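Long-range contacts in DNA polymerase III, beta subunit (Thermotoga maritima, PDB 1VPK), which probably tethers DNA polymerases and other proteins to DNA as a ring-shaped sliding clamp, giving them processivity: residues E298-L303 / V314-V319; V267-K272 / E345-N350. All blocks are in the same frame, centred on the assembly; numbering follows the deposited sequence.

Contact 1 of 2, residues E298-L303 / V314-V319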
loop_
_atom_site.group_PDB
_atom_site.type_symbol
_atom_site.label_atom_id
_atom_site.label_comp_id
_atom_site.label_asym_id
_atom_site.label_seq_id
_atom_site.Cartn_x
_atom_site.Cartn_y
_atom_site.Cartn_z
ATOM N N GLU A 298 11.332 -37.236 11.282
ATOM C CA GLU A 298 11.487 -38.069 10.123
ATOM C C GLU A 298 10.556 -37.728 8.960
ATOM O O GLU A 298 11.001 -37.747 7.800
ATOM C CB GLU A 298 11.389 -39.542 10.511
ATOM C CG GLU A 298 11.945 -40.524 9.392
ATOM C CD GLU A 298 13.045 -39.926 8.436
ATOM O OE1 GLU A 298 14.164 -39.570 8.897
ATOM O OE2 GLU A 298 12.761 -39.838 7.202
ATOM N N ASN A 299 9.301 -37.410 9.272
ATOM C CA ASN A 299 8.240 -37.161 8.279
ATOM C C ASN A 299 7.600 -35.763 8.339
ATOM O O ASN A 299 6.763 -35.429 7.498
ATOM C CB ASN A 299 7.086 -38.162 8.536
ATOM C CG ASN A 299 7.443 -39.563 8.139
ATOM O OD1 ASN A 299 7.460 -40.468 8.956
ATOM N ND2 ASN A 299 7.772 -39.743 6.878
ATOM N N VAL A 300 7.912 -35.019 9.385
ATOM C CA VAL A 300 7.306 -33.727 9.638
ATOM C C VAL A 300 8.344 -32.807 10.221
ATOM O O VAL A 300 9.391 -33.232 10.743
ATOM C CB VAL A 300 6.070 -33.789 10.634
ATOM C CG1 VAL A 300 4.963 -34.623 10.073
ATOM C CG2 VAL A 300 6.458 -34.358 11.976
ATOM N N MET A 301 8.021 -31.536 10.153
ATOM C CA MET A 301 8.798 -30.502 10.739
ATOM C C MET A 301 7.799 -29.674 11.521
ATOM O O MET A 301 6.763 -29.327 10.968
ATOM C CB MET A 301 9.412 -29.729 9.575
ATOM C CG MET A 301 10.306 -28.683 9.909
ATOM S SD MET A 301 11.185 -28.068 8.452
ATOM C CE MET A 301 9.946 -27.410 7.375
ATOM N N ARG A 302 8.060 -29.410 12.802
ATOM C CA ARG A 302 7.228 -28.492 13.587
ATOM C C ARG A 302 7.890 -27.129 13.638
ATOM O O ARG A 302 9.101 -27.036 13.872
ATOM C CB ARG A 302 7.038 -28.999 15.019
ATOM C CG ARG A 302 6.430 -30.431 15.142
ATOM C CD ARG A 302 6.577 -30.958 16.573
ATOM N NE ARG A 302 5.392 -30.714 17.394
ATOM C CZ ARG A 302 5.386 -30.356 18.689
ATOM N NH1 ARG A 302 6.514 -30.118 19.360
ATOM N NH2 ARG A 302 4.226 -30.172 19.324
ATOM N N LEU A 303 7.109 -26.075 13.417
ATOM C CA LEU A 303 7.591 -24.716 13.522
ATOM C C LEU A 303 7.016 -24.134 14.813
ATOM O O LEU A 303 5.811 -24.185 15.027
ATOM C CB LEU A 303 7.170 -23.823 12.331
ATOM C CG LEU A 303 7.461 -24.124 10.854
ATOM C CD1 LEU A 303 7.785 -22.910 10.048
ATOM C CD2 LEU A 303 8.481 -25.180 10.664
ATOM N N VAL A 314 2.511 -23.585 17.562
ATOM C CA VAL A 314 3.204 -24.726 17.003
ATOM C C VAL A 314 2.439 -25.102 15.760
ATOM O O VAL A 314 1.206 -25.211 15.784
ATOM C CB VAL A 314 3.220 -25.919 17.971
ATOM C CG1 VAL A 314 3.905 -27.132 17.299
ATOM C CG2 VAL A 314 3.872 -25.509 19.275
ATOM N N ASP A 315 3.152 -25.199 14.661
ATOM C CA ASP A 315 2.582 -25.639 13.395
ATOM C C ASP A 315 3.374 -26.828 12.837
ATOM O O ASP A 315 4.571 -26.761 12.695
ATOM C CB ASP A 315 2.602 -24.522 12.353
ATOM C CG ASP A 315 1.704 -24.839 11.173
ATOM O OD1 ASP A 315 0.561 -25.293 11.386
ATOM O OD2 ASP A 315 2.127 -24.689 10.031
ATOM N N GLU A 316 2.682 -27.884 12.466
ATOM C CA GLU A 316 3.343 -29.103 12.014
ATOM C C GLU A 316 3.104 -29.317 10.538
ATOM O O GLU A 316 1.960 -29.366 10.130
ATOM C CB GLU A 316 2.779 -30.269 12.791
ATOM C CG GLU A 316 3.402 -31.609 12.422
ATOM C CD GLU A 316 3.079 -32.672 13.450
ATOM O OE1 GLU A 316 3.618 -32.593 14.565
ATOM O OE2 GLU A 316 2.278 -33.574 13.122
ATOM N N VAL A 317 4.168 -29.423 9.737
ATOM C CA VAL A 317 4.011 -29.598 8.292
ATOM C C VAL A 317 4.686 -30.854 7.790
ATOM O O VAL A 317 5.737 -31.247 8.313
ATOM C CB VAL A 317 4.479 -28.377 7.480
ATOM C CG1 VAL A 317 3.790 -27.125 8.010
ATOM C CG2 VAL A 317 5.950 -28.191 7.488
ATOM N N GLU A 318 4.077 -31.469 6.784
ATOM C CA GLU A 318 4.598 -32.697 6.167
ATOM C C GLU A 318 5.778 -32.405 5.280
ATOM O O GLU A 318 5.751 -31.482 4.484
ATOM C CB GLU A 318 3.525 -33.389 5.336
ATOM C CG GLU A 318 2.418 -33.950 6.145
ATOM C CD GLU A 318 1.300 -34.508 5.293
ATOM O OE1 GLU A 318 1.444 -34.556 4.044
ATOM O OE2 GLU A 318 0.265 -34.887 5.890
ATOM N N VAL A 319 6.831 -33.222 5.389
ATOM C CA VAL A 319 8.068 -32.962 4.650
ATOM C C VAL A 319 8.622 -34.308 4.244
ATOM O O VAL A 319 8.267 -35.313 4.847
ATOM C CB VAL A 319 9.150 -32.221 5.463
ATOM C CG1 VAL A 319 8.682 -30.876 5.934
ATOM C CG2 VAL A 319 9.669 -33.048 6.636
#
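Met301 and Val317 exchange a pair of backbone hydrogen bonds, Met301 N to Val317 O and Val317 N to Met301 O, both 2.9 Å. Leu303 and Asp315 repeat the exchange one hydrogen-bonded pair further on. At the other end Val319 N donates to Asn299 O at 3.1 Å, 43° out of the carbonyl plane. These bonds zip together the antiparallel hairpin of strands 300-307 and 311-318 in the clamp's C-terminal domain. At Val314 and Asp315 the second strand also pairs with a strand of the second subunit, extending the sheet across the dimer interface.

On one face Leu303 and Val317 pack on helix 271-285, Met301 on Phe294 and Ile296. Met301 CG lies anti to the backbone N (chi1 -176°), and the bend at chi3 brings CE to 4.1 Å from Val317 CG2; Val319 CG1 meets Met301 CB at 3.9 Å. Buried Asp315 shares this face, its OD2 held by Arg280 and Ser277 of the helix.

The other face carries Val300, Arg302 and Glu316. Arg302 NE and Glu316 OE1 form a long salt bridge of 3.8 Å, guanidinium and carboxylate planes 63° apart, while Arg302 NH1 pairs with Glu295. Val314 CG1 lies over one guanidinium face, toward its rim.

Contact 2 of 2, residues V267-K272 / E345-N350; sequences VVVSRK and EEIEMN
Val269 and Ile347 lie side by side on the buried face of the sheet, pointing the same way, with Val269 CG1 3.8 Å from Ile347 CD1. In both residues CG1 stands between the backbone N and the carbonyl carbon (chi1 63° and 65°); in Ile347 it carries the CD1 that makes the closest approach. Ile347 CG2 turns instead to Arg271, whose CB lies 3.9 Å away and whose chain crosses the isoleucine at about a right angle. Further along the same face Val267 CB and Met349 CB are 4.3 Å apart, and the methionine chain leads on to Leu274 of helix 271-285 and Ile360.

Behind this packing is a regular antiparallel ladder, with paired bonds at Val267-Met349 and Val269-Ile347, that joins the first strand of the C-terminal domain, 265-270, to strand 346-351. Where the first strand gives way to helix 271-285, Ser270 is the N-cap, its OG accepting from Glu273 N. Arg271 N, in the first turn, reaches back to Glu345 O at 2.8 Å, and a water bridges that same oxygen to Lys272 N. Arg271 NH1 bonds to Leu339 O.

Glu346, bent at chi2 (-74°), lays its carboxylate close across the end of the first strand, OE1 3.1 Å from Val269 C. The face of Val268 and Glu348 is more polar and looser: Glu348 OE2 only grazes Val268 CG2 at 4.2 Å, while Glu348 OE1 accepts from Asn350 ND2 at 3.3 Å and forms a salt bridge with Lys266.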
loop_
_atom_site.group_PDB
_atom_site.type_symbol
_atom_site.label_atom_id
_atom_site.label_comp_id
_atom_site.label_asym_id
_atom_site.label_seq_id
_atom_site.Cartn_x
_atom_site.Cartn_y
_atom_site.Cartn_z
ATOM N N VAL A 267 15.588 -31.389 3.855
ATOM C CA VAL A 267 14.145 -31.378 3.915
ATOM C C VAL A 267 13.603 -30.893 2.562
ATOM O O VAL A 267 14.060 -29.885 2.022
ATOM C CB VAL A 267 13.702 -30.432 5.017
ATOM C CG1 VAL A 267 12.288 -30.151 4.942
ATOM C CG2 VAL A 267 14.008 -31.015 6.390
ATOM N N VAL A 268 12.697 -31.664 1.977
ATOM C CA VAL A 268 11.977 -31.218 0.789
ATOM C C VAL A 268 10.578 -30.892 1.240
ATOM O O VAL A 268 9.923 -31.683 1.917
ATOM C CB VAL A 268 12.009 -32.273 -0.334
ATOM C CG1 VAL A 268 11.178 -31.829 -1.538
ATOM C CG2 VAL A 268 13.436 -32.540 -0.746
ATOM N N VAL A 269 10.111 -29.715 0.854
ATOM C CA VAL A 269 8.858 -29.190 1.365
ATOM C C VAL A 269 8.267 -28.249 0.317
ATOM O O VAL A 269 9.002 -27.586 -0.399
ATOM C CB VAL A 269 9.080 -28.481 2.732
ATOM C CG1 VAL A 269 9.985 -27.285 2.607
ATOM C CG2 VAL A 269 7.748 -28.073 3.387
ATOM N N SER A 270 6.935 -28.222 0.236
ATOM C CA SER A 270 6.201 -27.324 -0.661
ATOM C C SER A 270 6.510 -25.854 -0.314
ATOM O O SER A 270 6.530 -25.478 0.844
ATOM C CB SER A 270 4.678 -27.613 -0.601
ATOM O OG SER A 270 3.967 -26.436 -0.904
ATOM N N ARG A 271 6.808 -25.041 -1.322
ATOM C CA ARG A 271 7.051 -23.611 -1.098
ATOM C C ARG A 271 5.800 -22.886 -0.532
ATOM O O ARG A 271 5.900 -22.123 0.414
ATOM C CB ARG A 271 7.499 -22.968 -2.414
ATOM C CG ARG A 271 8.007 -21.528 -2.295
ATOM C CD ARG A 271 8.569 -21.079 -3.607
ATOM N NE ARG A 271 7.519 -20.972 -4.612
ATOM C CZ ARG A 271 6.796 -19.893 -4.868
ATOM N NH1 ARG A 271 7.010 -18.741 -4.236
ATOM N NH2 ARG A 271 5.868 -19.962 -5.823
ATOM N N LYS A 272 4.638 -23.127 -1.130
ATOM C CA LYS A 272 3.348 -22.629 -0.599
ATOM C C LYS A 272 3.082 -23.093 0.841
ATOM O O LYS A 272 2.703 -22.284 1.670
ATOM C CB LYS A 272 2.208 -23.117 -1.486
ATOM C CG LYS A 272 0.799 -22.700 -1.090
ATOM C CD LYS A 272 -0.221 -23.382 -1.969
ATOM C CE LYS A 272 -1.614 -22.794 -1.798
ATOM N NZ LYS A 272 -1.715 -21.396 -2.354
ATOM N N GLU A 345 7.552 -25.163 -7.163
ATOM C CA GLU A 345 6.528 -25.512 -6.191
ATOM C C GLU A 345 7.099 -26.148 -4.956
ATOM O O GLU A 345 6.479 -26.064 -3.898
ATOM C CB GLU A 345 5.502 -26.461 -6.770
ATOM C CG GLU A 345 4.734 -25.877 -7.887
ATOM C CD GLU A 345 3.775 -26.857 -8.527
ATOM O OE1 GLU A 345 3.358 -27.825 -7.880
ATOM O OE2 GLU A 345 3.445 -26.656 -9.716
ATOM N N GLU A 346 8.268 -26.790 -5.118
ATOM C CA GLU A 346 8.998 -27.441 -4.052
ATOM C C GLU A 346 10.371 -26.820 -3.889
ATOM O O GLU A 346 11.006 -26.410 -4.851
ATOM C CB GLU A 346 9.173 -28.941 -4.347
ATOM C CG GLU A 346 7.872 -29.730 -4.378
ATOM C CD GLU A 346 7.279 -29.977 -3.024
ATOM O OE1 GLU A 346 8.039 -30.226 -2.075
ATOM O OE2 GLU A 346 6.042 -29.962 -2.893
ATOM N N ILE A 347 10.828 -26.789 -2.655
ATOM C CA ILE A 347 12.151 -26.286 -2.317
ATOM C C ILE A 347 12.869 -27.315 -1.426
ATOM O O ILE A 347 12.219 -28.201 -0.817
ATOM C CB ILE A 347 12.087 -24.895 -1.603
ATOM C CG1 ILE A 347 11.403 -24.974 -0.234
ATOM C CG2 ILE A 347 11.330 -23.884 -2.457
ATOM C CD1 ILE A 347 12.311 -24.756 0.911
ATOM N N GLU A 348 14.195 -27.198 -1.367
ATOM C CA GLU A 348 14.970 -27.919 -0.378
ATOM C C GLU A 348 15.588 -27.002 0.638
ATOM O O GLU A 348 16.010 -25.888 0.324
ATOM C CB GLU A 348 16.158 -28.679 -0.970
ATOM C CG GLU A 348 15.941 -29.430 -2.161
ATOM C CD GLU A 348 17.103 -30.376 -2.383
ATOM O OE1 GLU A 348 18.274 -30.053 -2.015
ATOM O OE2 GLU A 348 16.825 -31.458 -2.889
ATOM N N MET A 349 15.613 -27.487 1.864
ATOM C CA MET A 349 16.325 -26.873 2.962
ATOM C C MET A 349 17.380 -27.857 3.432
ATOM O O MET A 349 17.039 -28.972 3.777
ATOM C CB MET A 349 15.397 -26.602 4.097
ATOM C CG MET A 349 14.245 -25.673 3.759
ATOM S SD MET A 349 13.350 -25.201 5.221
ATOM C CE MET A 349 14.235 -23.911 5.983
ATOM N N ASN A 350 18.641 -27.410 3.490
ATOM C CA ASN A 350 19.806 -28.256 3.749
ATOM C C ASN A 350 20.530 -27.703 4.978
ATOM O O ASN A 350 20.842 -26.507 5.014
ATOM C CB ASN A 350 20.748 -28.235 2.552
ATOM C CG ASN A 350 20.174 -28.964 1.314
ATOM O OD1 ASN A 350 20.195 -30.169 1.266
ATOM N ND2 ASN A 350 19.712 -28.212 0.308
HETATM O O HOH W 1 4.221 -24.761 -3.679
#

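In the fold
Both contacts are antiparallel ladders of the C-terminal domain, but in different sheets: contact 1 is a local hairpin nested inside the long chain loop that contact 2 shuts. Contact 1 is the more peripheral, its centre about 34 Å from the chain centre against about 25 Å for contact 2. Helix 271-285 packs on one face of each, where the residues are buried; in contact 1 that face also holds Asp315, whose OD1 bonds to Ser114 and Thr115 of the second subunit while OD2 is held by Ser277 and Arg280 of its own chain. Contact 2 meets no other chain; its polar groups include the Ser270 N-cap and Glu348 with Lys266. The two touch where Val319 packs on Val267 and Val269.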